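Local coordinates for 70 kDa protein (Xanthomonas sp., PDB 4B2N), which oxidatively cleaves rubber as a diheme c-type cytochrome, acting as a processive dioxygenase on poly(cis-1,4-isoprene), at residues E104-Q109 and G172-K177; F108-L113 and V319-R324; R370-S375 and T644-D649. One frame throughout, in Å; residues are numbered along the deposited sequence.

Contact 1 of 3, residues E104-Q109 and G172-K177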
loop_
_atom_site.group_PDB
_atom_site.type_symbol
_atom_site.label_atom_id
_atom_site.label_comp_id
_atom_site.label_asym_id
_atom_site.label_seq_id
_atom_site.Cartn_x
_atom_site.Cartn_y
_atom_site.Cartn_z
ATOM N N GLU A 104 -6.189 -6.504 -16.427
ATOM C CA GLU A 104 -6.948 -5.955 -17.528
ATOM C C GLU A 104 -8.080 -5.001 -17.272
ATOM O O GLU A 104 -8.735 -4.530 -18.249
ATOM C CB GLU A 104 -7.446 -6.967 -18.552
ATOM C CG GLU A 104 -7.777 -8.352 -18.156
ATOM C CD GLU A 104 -8.288 -9.166 -19.361
ATOM O OE1 GLU A 104 -9.473 -9.041 -19.763
ATOM O OE2 GLU A 104 -7.484 -9.954 -19.846
ATOM N N ARG A 105 -8.363 -4.702 -16.012
ATOM C CA ARG A 105 -9.533 -3.809 -15.791
ATOM C C ARG A 105 -9.059 -2.400 -15.498
ATOM O O ARG A 105 -8.197 -2.203 -14.643
ATOM C CB ARG A 105 -10.398 -4.384 -14.629
ATOM C CG ARG A 105 -11.221 -5.550 -15.147
ATOM C CD ARG A 105 -12.483 -5.004 -15.850
ATOM N NE ARG A 105 -13.463 -4.511 -14.862
ATOM C CZ ARG A 105 -13.958 -3.283 -14.789
ATOM N NH1 ARG A 105 -13.573 -2.341 -15.651
ATOM N NH2 ARG A 105 -14.865 -2.963 -13.854
ATOM N N GLN A 106 -9.633 -1.409 -16.173
ATOM C CA GLN A 106 -9.318 -0.020 -15.822
ATOM C C GLN A 106 -10.208 0.470 -14.658
ATOM O O GLN A 106 -11.338 0.912 -14.843
ATOM C CB GLN A 106 -9.459 0.910 -17.009
ATOM C CG GLN A 106 -8.835 2.289 -16.679
ATOM C CD GLN A 106 -8.349 2.973 -17.918
ATOM O OE1 GLN A 106 -7.146 3.312 -18.058
ATOM N NE2 GLN A 106 -9.251 3.144 -18.849
ATOM N N PHE A 107 -9.692 0.357 -13.462
ATOM C CA PHE A 107 -10.370 0.793 -12.256
ATOM C C PHE A 107 -9.988 2.239 -11.955
ATOM O O PHE A 107 -10.864 3.100 -11.781
ATOM C CB PHE A 107 -9.873 -0.064 -11.087
ATOM C CG PHE A 107 -10.361 -1.482 -11.155
ATOM C CD1 PHE A 107 -11.753 -1.759 -11.219
ATOM C CD2 PHE A 107 -9.457 -2.534 -11.182
ATOM C CE1 PHE A 107 -12.237 -3.070 -11.333
ATOM C CE2 PHE A 107 -9.934 -3.866 -11.251
ATOM C CZ PHE A 107 -11.323 -4.108 -11.344
ATOM N N PHE A 108 -8.676 2.460 -11.879
ATOM C CA PHE A 108 -8.049 3.749 -11.478
ATOM C C PHE A 108 -8.326 4.796 -12.542
ATOM O O PHE A 108 -8.369 4.508 -13.749
ATOM C CB PHE A 108 -6.552 3.474 -11.267
ATOM C CG PHE A 108 -5.716 4.676 -10.866
ATOM C CD1 PHE A 108 -5.319 5.653 -11.827
ATOM C CD2 PHE A 108 -5.303 4.839 -9.573
ATOM C CE1 PHE A 108 -4.544 6.786 -11.463
ATOM C CE2 PHE A 108 -4.487 5.934 -9.223
ATOM C CZ PHE A 108 -4.103 6.885 -10.164
ATOM N N GLN A 109 -8.659 5.996 -12.095
ATOM C CA GLN A 109 -8.860 7.175 -12.940
ATOM C C GLN A 109 -7.983 7.267 -14.200
ATOM O O GLN A 109 -6.812 7.432 -14.066
ATOM C CB GLN A 109 -8.603 8.422 -12.044
ATOM C CG GLN A 109 -8.842 9.725 -12.813
ATOM C CD GLN A 109 -10.234 9.819 -13.310
ATOM O OE1 GLN A 109 -11.209 9.793 -12.504
ATOM N NE2 GLN A 109 -10.385 10.014 -14.610
ATOM N N GLY A 172 2.118 -1.348 -14.169
ATOM C CA GLY A 172 1.914 -0.057 -13.450
ATOM C C GLY A 172 1.113 0.964 -14.204
ATOM O O GLY A 172 0.556 1.891 -13.610
ATOM N N LEU A 173 1.088 0.823 -15.515
ATOM C CA LEU A 173 0.147 1.631 -16.317
ATOM C C LEU A 173 -0.788 0.612 -16.926
ATOM O O LEU A 173 -0.429 -0.589 -17.094
ATOM C CB LEU A 173 0.794 2.406 -17.484
ATOM C CG LEU A 173 1.794 3.513 -17.059
ATOM C CD1 LEU A 173 2.523 4.181 -18.229
ATOM C CD2 LEU A 173 1.168 4.572 -16.122
ATOM N N ILE A 174 -1.974 1.116 -17.324
ATOM C CA ILE A 174 -2.946 0.237 -17.919
ATOM C C ILE A 174 -3.823 1.004 -18.888
ATOM O O ILE A 174 -4.161 2.173 -18.657
ATOM C CB ILE A 174 -3.793 -0.512 -16.801
ATOM C CG1 ILE A 174 -4.552 -1.706 -17.406
ATOM C CG2 ILE A 174 -4.745 0.483 -16.063
ATOM C CD1 ILE A 174 -5.356 -2.566 -16.399
ATOM N N GLN A 175 -4.178 0.336 -19.973
ATOM C CA GLN A 175 -5.340 0.738 -20.717
ATOM C C GLN A 175 -6.562 -0.082 -20.214
ATOM O O GLN A 175 -7.501 0.493 -19.657
ATOM C CB GLN A 175 -5.160 0.546 -22.240
ATOM C CG GLN A 175 -6.476 0.675 -23.010
ATOM C CD GLN A 175 -6.495 0.104 -24.428
ATOM O OE1 GLN A 175 -7.325 0.520 -25.213
ATOM N NE2 GLN A 175 -5.618 -0.862 -24.730
ATOM N N GLY A 176 -6.514 -1.410 -20.418
ATOM C CA GLY A 176 -7.478 -2.278 -19.869
ATOM C C GLY A 176 -8.863 -2.109 -20.442
ATOM O O GLY A 176 -9.039 -1.443 -21.464
ATOM N N LYS A 177 -9.839 -2.658 -19.737
ATOM C CA LYS A 177 -11.247 -2.676 -20.206
ATOM C C LYS A 177 -12.141 -1.957 -19.222
ATOM O O LYS A 177 -11.922 -2.055 -18.003
ATOM C CB LYS A 177 -11.706 -4.102 -20.357
ATOM C CG LYS A 177 -10.873 -4.873 -21.355
ATOM C CD LYS A 177 -11.266 -6.332 -21.337
ATOM C CE LYS A 177 -10.933 -7.033 -22.635
ATOM N NZ LYS A 177 -10.768 -8.465 -22.272
HETATM O O HOH W 1 -7.903 -9.685 -23.013
#
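Lys177 leaves its backbone with CG anti to the carbonyl carbon (chi1 -60°) and then runs extended, side by side with Glu104, which is also extended beyond CG and points the same way. The two chains therefore end together in a salt bridge, Lys177 NZ lying 2.9 Å from Glu104 OE1 and above the carboxylate plane. A water completes a small ring, donating to Glu104 OE2 and accepting from NZ. Next to this pair the backbones form a single bridge between Arg105 and Lys177. The amide of Lys177 donates to Glu104 O at 2.6 Å, while Gln106 N returns a nearly straight bond of 3.0 Å to Lys177 O. That oxygen has a second donor: Arg105, bent at chi2 and chi3, brings NH1 to 2.9 Å from Lys177 O, which lies in the guanidinium plane. The two donors reach the oxygen from opposite faces of its carbonyl plane. Gly176 CA lies only 3.0 Å from Glu104 O, and glycine suits the place because phi of Gly176 is positive (67°) and a CB would collide with that oxygen. Ile174 CD1 packs 3.4 Å from Arg105 O. Arg105 also forms salt bridges with Glu335 and Asp179. Paired charges on the partly exposed side and a doubly gripped carbonyl thus tie the end of helix 88-104 to the chain leaving strand 173-174.

Contact 2 of 3, residues F108-L113 and V319-R324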
loop_
_atom_site.group_PDB
_atom_site.type_symbol
_atom_site.label_atom_id
_atom_site.label_comp_id
_atom_site.label_asym_id
_atom_site.label_seq_id
_atom_site.Cartn_x
_atom_site.Cartn_y
_atom_site.Cartn_z
ATOM N N PHE A 108 -8.676 2.460 -11.879
ATOM C CA PHE A 108 -8.049 3.749 -11.478
ATOM C C PHE A 108 -8.326 4.796 -12.542
ATOM O O PHE A 108 -8.369 4.508 -13.749
ATOM C CB PHE A 108 -6.552 3.474 -11.267
ATOM C CG PHE A 108 -5.716 4.676 -10.866
ATOM C CD1 PHE A 108 -5.319 5.653 -11.827
ATOM C CD2 PHE A 108 -5.303 4.839 -9.573
ATOM C CE1 PHE A 108 -4.544 6.786 -11.463
ATOM C CE2 PHE A 108 -4.487 5.934 -9.223
ATOM C CZ PHE A 108 -4.103 6.885 -10.164
ATOM N N GLN A 109 -8.659 5.996 -12.095
ATOM C CA GLN A 109 -8.860 7.175 -12.940
ATOM C C GLN A 109 -7.983 7.267 -14.200
ATOM O O GLN A 109 -6.812 7.432 -14.066
ATOM C CB GLN A 109 -8.603 8.422 -12.044
ATOM C CG GLN A 109 -8.842 9.725 -12.813
ATOM C CD GLN A 109 -10.234 9.819 -13.310
ATOM O OE1 GLN A 109 -11.209 9.793 -12.504
ATOM N NE2 GLN A 109 -10.385 10.014 -14.610
ATOM N N PRO A 110 -8.575 7.262 -15.425
ATOM C CA PRO A 110 -7.736 7.441 -16.619
ATOM C C PRO A 110 -7.059 8.799 -16.614
ATOM O O PRO A 110 -7.677 9.791 -16.186
ATOM C CB PRO A 110 -8.753 7.413 -17.761
ATOM C CG PRO A 110 -9.797 6.439 -17.291
ATOM C CD PRO A 110 -9.906 6.723 -15.784
ATOM N N MET A 111 -5.853 8.884 -17.170
ATOM C CA MET A 111 -5.096 10.147 -17.140
ATOM C C MET A 111 -4.891 10.756 -18.509
ATOM O O MET A 111 -4.750 11.954 -18.596
ATOM C CB MET A 111 -3.751 10.021 -16.422
ATOM C CG MET A 111 -3.928 9.555 -15.013
ATOM S SD MET A 111 -2.367 9.181 -14.151
ATOM C CE MET A 111 -1.498 8.306 -15.435
ATOM N N ALA A 112 -4.793 9.931 -19.555
ATOM C CA ALA A 112 -4.368 10.396 -20.900
ATOM C C ALA A 112 -5.024 9.565 -21.987
ATOM O O ALA A 112 -5.325 8.371 -21.795
ATOM C CB ALA A 112 -2.844 10.300 -20.981
ATOM N N LEU A 113 -5.247 10.151 -23.156
ATOM C CA LEU A 113 -5.597 9.408 -24.336
ATOM C C LEU A 113 -4.432 8.506 -24.689
ATOM O O LEU A 113 -3.232 8.838 -24.444
ATOM C CB LEU A 113 -5.813 10.401 -25.522
ATOM C CG LEU A 113 -6.899 11.444 -25.269
ATOM C CD1 LEU A 113 -6.695 12.519 -26.349
ATOM C CD2 LEU A 113 -8.307 10.878 -25.410
ATOM N N VAL A 319 -13.526 3.551 -6.906
ATOM C CA VAL A 319 -14.657 4.417 -6.519
ATOM C C VAL A 319 -14.278 5.822 -6.922
ATOM O O VAL A 319 -15.123 6.577 -7.431
ATOM C CB VAL A 319 -14.899 4.388 -4.965
ATOM C CG1 VAL A 319 -15.883 5.485 -4.563
ATOM C CG2 VAL A 319 -15.385 3.019 -4.535
ATOM N N ALA A 320 -13.016 6.210 -6.702
ATOM C CA ALA A 320 -12.701 7.636 -6.916
ATOM C C ALA A 320 -12.588 7.993 -8.365
ATOM O O ALA A 320 -12.374 9.117 -8.678
ATOM C CB ALA A 320 -11.426 8.074 -6.175
ATOM N N ASN A 321 -12.892 7.088 -9.256
ATOM C CA ASN A 321 -12.878 7.383 -10.682
ATOM C C ASN A 321 -14.080 8.245 -11.073
ATOM O O ASN A 321 -15.197 7.919 -10.758
ATOM C CB ASN A 321 -12.952 6.027 -11.412
ATOM C CG ASN A 321 -12.945 6.153 -12.922
ATOM O OD1 ASN A 321 -13.550 7.035 -13.504
ATOM N ND2 ASN A 321 -12.195 5.268 -13.559
ATOM N N ILE A 322 -13.839 9.334 -11.805
ATOM C CA ILE A 322 -14.819 10.378 -11.984
ATOM C C ILE A 322 -15.798 10.019 -13.058
ATOM O O ILE A 322 -16.876 10.651 -13.205
ATOM C CB ILE A 322 -14.083 11.727 -12.266
ATOM C CG1 ILE A 322 -14.557 12.722 -11.269
ATOM C CG2 ILE A 322 -14.021 12.123 -13.748
ATOM C CD1 ILE A 322 -14.102 12.306 -9.884
ATOM N N PHE A 323 -15.440 8.995 -13.818
ATOM C CA PHE A 323 -16.306 8.608 -14.921
ATOM C C PHE A 323 -17.418 7.624 -14.520
ATOM O O PHE A 323 -18.331 7.411 -15.292
ATOM C CB PHE A 323 -15.442 8.060 -16.060
ATOM C CG PHE A 323 -14.477 9.073 -16.646
ATOM C CD1 PHE A 323 -14.938 10.333 -17.094
ATOM C CD2 PHE A 323 -13.117 8.750 -16.800
ATOM C CE1 PHE A 323 -14.073 11.254 -17.657
ATOM C CE2 PHE A 323 -12.227 9.679 -17.404
ATOM C CZ PHE A 323 -12.710 10.932 -17.809
ATOM N N ARG A 324 -17.356 7.006 -13.328
ATOM C CA ARG A 324 -18.381 6.008 -12.944
ATOM C C ARG A 324 -19.547 6.711 -12.324
ATOM O O ARG A 324 -19.348 7.789 -11.806
ATOM C CB ARG A 324 -17.839 5.080 -11.862
ATOM C CG ARG A 324 -16.666 4.262 -12.333
ATOM C CD ARG A 324 -16.563 2.951 -11.592
ATOM N NE ARG A 324 -15.795 2.082 -12.484
ATOM C CZ ARG A 324 -14.488 2.045 -12.537
ATOM N NH1 ARG A 324 -13.716 2.779 -11.679
ATOM N NH2 ARG A 324 -13.941 1.249 -13.450
#
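Gln109 reaches across to the 319-324 loop with its amide, and both ends of that amide are used. CG stands anti to the backbone N (chi1 -178°), and a bend at chi2 (60°) swings CD out of an extended course. Gln109 OE1 accepts from Ile322 N at 2.8 Å in a bond close to straight, the donor lying in the amide's carbonyl plane. Gln109 NE2 turns back to its own chain and donates to Pro110 O at 3.1 Å, in the amide plane and on a lone pair of that oxygen. With one bond at each end, the rotation of the amide is fixed, and glutamine suits the place because it offers an acceptor and a donor on one flat group.

Gln109 NE2 also lies 3.4 Å from Phe323 CE2. The two side chains cross at about a right angle, with the amide and ring planes 60° apart. Pro110 CD approaches the edge of this ring, near its plane and 3.9 Å from Phe323 CD2, and the same Pro110 CD is 3.5 Å from Asn321 ND2. Ile322 CG2 lies over one face of the Phe323 ring, toward its rim.

Asn321 shapes the loop from within. Its CG is also anti to the backbone N, and Asn321 OD1 accepts from Phe323 N at 2.7 Å, making an Asx turn at the start of the type I turn that ends at Arg324. Its ND2 donates to Phe107 O, so this asparagine both folds its own loop and holds the neighbouring one. Phe108, by contrast, turns from this loop and touches a heme c. Two carboxamides thus supply directional bonds to backbone N-H groups of the loop, while proline and phenylalanine fill the flank with apolar surface, joining the approach to strand 112-113 to the loop after helix 312-319.

Contact 3 of 3, residues R370-S375 and T644-D649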
loop_
_atom_site.group_PDB
_atom_site.type_symbol
_atom_site.label_atom_id
_atom_site.label_comp_id
_atom_site.label_asym_id
_atom_site.label_seq_id
_atom_site.Cartn_x
_atom_site.Cartn_y
_atom_site.Cartn_z
ATOM N N ARG A 370 14.813 -13.274 22.399
ATOM C CA ARG A 370 15.700 -12.250 22.979
ATOM C C ARG A 370 14.869 -11.034 23.383
ATOM O O ARG A 370 14.187 -10.437 22.554
ATOM C CB ARG A 370 16.821 -11.860 22.006
ATOM C CG ARG A 370 18.155 -11.449 22.675
ATOM C CD ARG A 370 18.146 -10.075 23.309
ATOM N NE ARG A 370 19.413 -9.347 23.077
ATOM C CZ ARG A 370 19.624 -8.089 23.471
ATOM N NH1 ARG A 370 18.680 -7.442 24.152
ATOM N NH2 ARG A 370 20.785 -7.476 23.213
ATOM N N ASP A 371 14.903 -10.681 24.665
ATOM C CA ASP A 371 14.166 -9.522 25.132
ATOM C C ASP A 371 14.968 -8.283 24.782
ATOM O O ASP A 371 16.088 -8.131 25.234
ATOM C CB ASP A 371 13.936 -9.603 26.634
ATOM C CG ASP A 371 13.095 -8.430 27.195
ATOM O OD1 ASP A 371 12.827 -7.354 26.523
ATOM O OD2 ASP A 371 12.696 -8.600 28.364
ATOM N N LEU A 372 14.397 -7.377 23.989
ATOM C CA LEU A 372 15.158 -6.195 23.588
ATOM C C LEU A 372 15.375 -5.209 24.709
ATOM O O LEU A 372 16.275 -4.353 24.631
ATOM C CB LEU A 372 14.562 -5.511 22.312
ATOM C CG LEU A 372 14.651 -6.413 21.065
ATOM C CD1 LEU A 372 13.867 -5.783 19.922
ATOM C CD2 LEU A 372 16.065 -6.756 20.622
ATOM N N TRP A 373 14.541 -5.349 25.743
ATOM C CA TRP A 373 14.607 -4.575 26.975
ATOM C C TRP A 373 15.350 -5.310 28.064
ATOM O O TRP A 373 15.336 -4.862 29.196
ATOM C CB TRP A 373 13.197 -4.283 27.479
ATOM C CG TRP A 373 12.459 -3.263 26.671
ATOM C CD1 TRP A 373 12.288 -1.901 26.957
ATOM C CD2 TRP A 373 11.771 -3.483 25.382
ATOM N NE1 TRP A 373 11.535 -1.294 25.981
ATOM C CE2 TRP A 373 11.210 -2.185 24.995
ATOM C CE3 TRP A 373 11.562 -4.593 24.554
ATOM C CZ2 TRP A 373 10.478 -2.015 23.813
ATOM C CZ3 TRP A 373 10.840 -4.410 23.348
ATOM C CH2 TRP A 373 10.315 -3.149 22.991
ATOM N N ALA A 374 16.004 -6.437 27.753
ATOM C CA ALA A 374 16.757 -7.185 28.786
ATOM C C ALA A 374 17.835 -6.342 29.450
ATOM O O ALA A 374 18.404 -5.438 28.839
ATOM C CB ALA A 374 17.374 -8.425 28.196
ATOM N N SER A 375 18.116 -6.644 30.711
ATOM C CA SER A 375 19.191 -5.990 31.476
ATOM C C SER A 375 19.030 -4.481 31.502
ATOM O O SER A 375 20.004 -3.768 31.276
ATOM C CB SER A 375 20.589 -6.310 30.934
ATOM O OG SER A 375 20.806 -7.694 30.681
ATOM N N THR A 644 15.840 -1.826 18.766
ATOM C CA THR A 644 16.872 -2.709 18.224
ATOM C C THR A 644 18.351 -2.324 18.552
ATOM O O THR A 644 19.278 -3.111 18.347
ATOM C CB THR A 644 16.696 -2.836 16.739
ATOM O OG1 THR A 644 16.761 -1.531 16.152
ATOM C CG2 THR A 644 15.325 -3.402 16.442
ATOM N N GLN A 645 18.555 -1.110 19.013
ATOM C CA GLN A 645 19.919 -0.639 19.399
ATOM C C GLN A 645 20.573 -1.476 20.493
ATOM O O GLN A 645 21.781 -1.451 20.603
ATOM C CB GLN A 645 19.851 0.790 19.896
ATOM C CG GLN A 645 19.274 0.876 21.291
ATOM C CD GLN A 645 18.672 2.232 21.577
ATOM O OE1 GLN A 645 18.959 3.218 20.888
ATOM N NE2 GLN A 645 17.793 2.291 22.582
ATOM N N SER A 646 19.763 -2.177 21.279
ATOM C CA SER A 646 20.240 -2.999 22.404
ATOM C C SER A 646 20.863 -4.309 21.880
ATOM O O SER A 646 21.555 -5.006 22.639
ATOM C CB SER A 646 19.068 -3.316 23.350
ATOM O OG SER A 646 18.154 -4.305 22.797
ATOM N N LEU A 647 20.619 -4.647 20.601
ATOM C CA LEU A 647 21.182 -5.860 19.992
ATOM C C LEU A 647 22.697 -5.773 19.867
ATOM O O LEU A 647 23.261 -4.688 19.867
ATOM C CB LEU A 647 20.608 -6.107 18.587
ATOM C CG LEU A 647 19.134 -6.396 18.661
ATOM C CD1 LEU A 647 18.580 -6.212 17.253
ATOM C CD2 LEU A 647 18.931 -7.845 19.106
ATOM N N THR A 648 23.344 -6.931 19.762
ATOM C CA THR A 648 24.757 -6.956 19.410
ATOM C C THR A 648 24.854 -7.119 17.923
ATOM O O THR A 648 23.901 -7.610 17.291
ATOM C CB THR A 648 25.559 -8.088 20.101
ATOM O OG1 THR A 648 25.128 -9.395 19.615
ATOM C CG2 THR A 648 25.572 -7.923 21.720
ATOM N N ASP A 649 25.984 -6.701 17.349
ATOM C CA ASP A 649 26.174 -6.926 15.925
ATOM C C ASP A 649 26.075 -8.421 15.582
ATOM O O ASP A 649 25.590 -8.772 14.498
ATOM C CB ASP A 649 27.515 -6.374 15.449
ATOM C CG ASP A 649 27.503 -4.873 15.219
ATOM O OD1 ASP A 649 26.497 -4.145 15.416
ATOM O OD2 ASP A 649 28.582 -4.392 14.871
#
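Arg370, just past helix 357-369, meets Ser646 O through Arg370 NH2 at 2.7 Å. The bond is bent, with an N-H angle of 133°, and the donor stands above the carbonyl plane. Arg370 NH1 turns to Asp371 O at 2.9 Å, and NE pairs with Glu651, so the guanidinium is held on several sides while Leu647 CD2 lies over one face toward its rim. Asp371 works within its own loop: OD1 accepts from Trp373 N in an Asx turn, and its carbonyl closes a type I turn by accepting from Ala374 N. Leu372 contributes both a carbonyl and a side chain. Leu372 O accepts from Ser646 OG at 2.6 Å, in the carbonyl plane and on a lone pair. Serine suits this spot because chi1 of 74° sets its short hydroxyl between the backbone N and the carbonyl carbon, directed at that oxygen. The leucine side chains cross with Leu372 CD2 just 3.4 Å from Leu647 CD2, a tight fit. Side-chain donors from each segment thus bind a backbone carbonyl of the other, beside an apolar leucine pair that touches heme c, with Thr644 close to His641, an axial ligand of the second heme iron.

Overall arrangement
Contacts 1 and 2 are neighbours, their centres about 9 Å apart, and share Phe108 and Gln109; both reach the small antiparallel sheet of strands 112-113, 186-189 and 173-174. Arg324 of contact 2 joins them by probable hydrogen bonds to Gln106 O and Phe107 O. Contact 3 lies on the opposite side of the chain's centre, about 47 Å from contact 1 between centres. Contact 2 is buried and relies on neutral carboxamides and apolar rings, whereas contacts 1 and 3 are partly buried and use arginine at backbone carbonyls; a salt bridge between segments is peculiar to contact 1. Contacts 1 and 2 adjoin one heme, contact 3 the other.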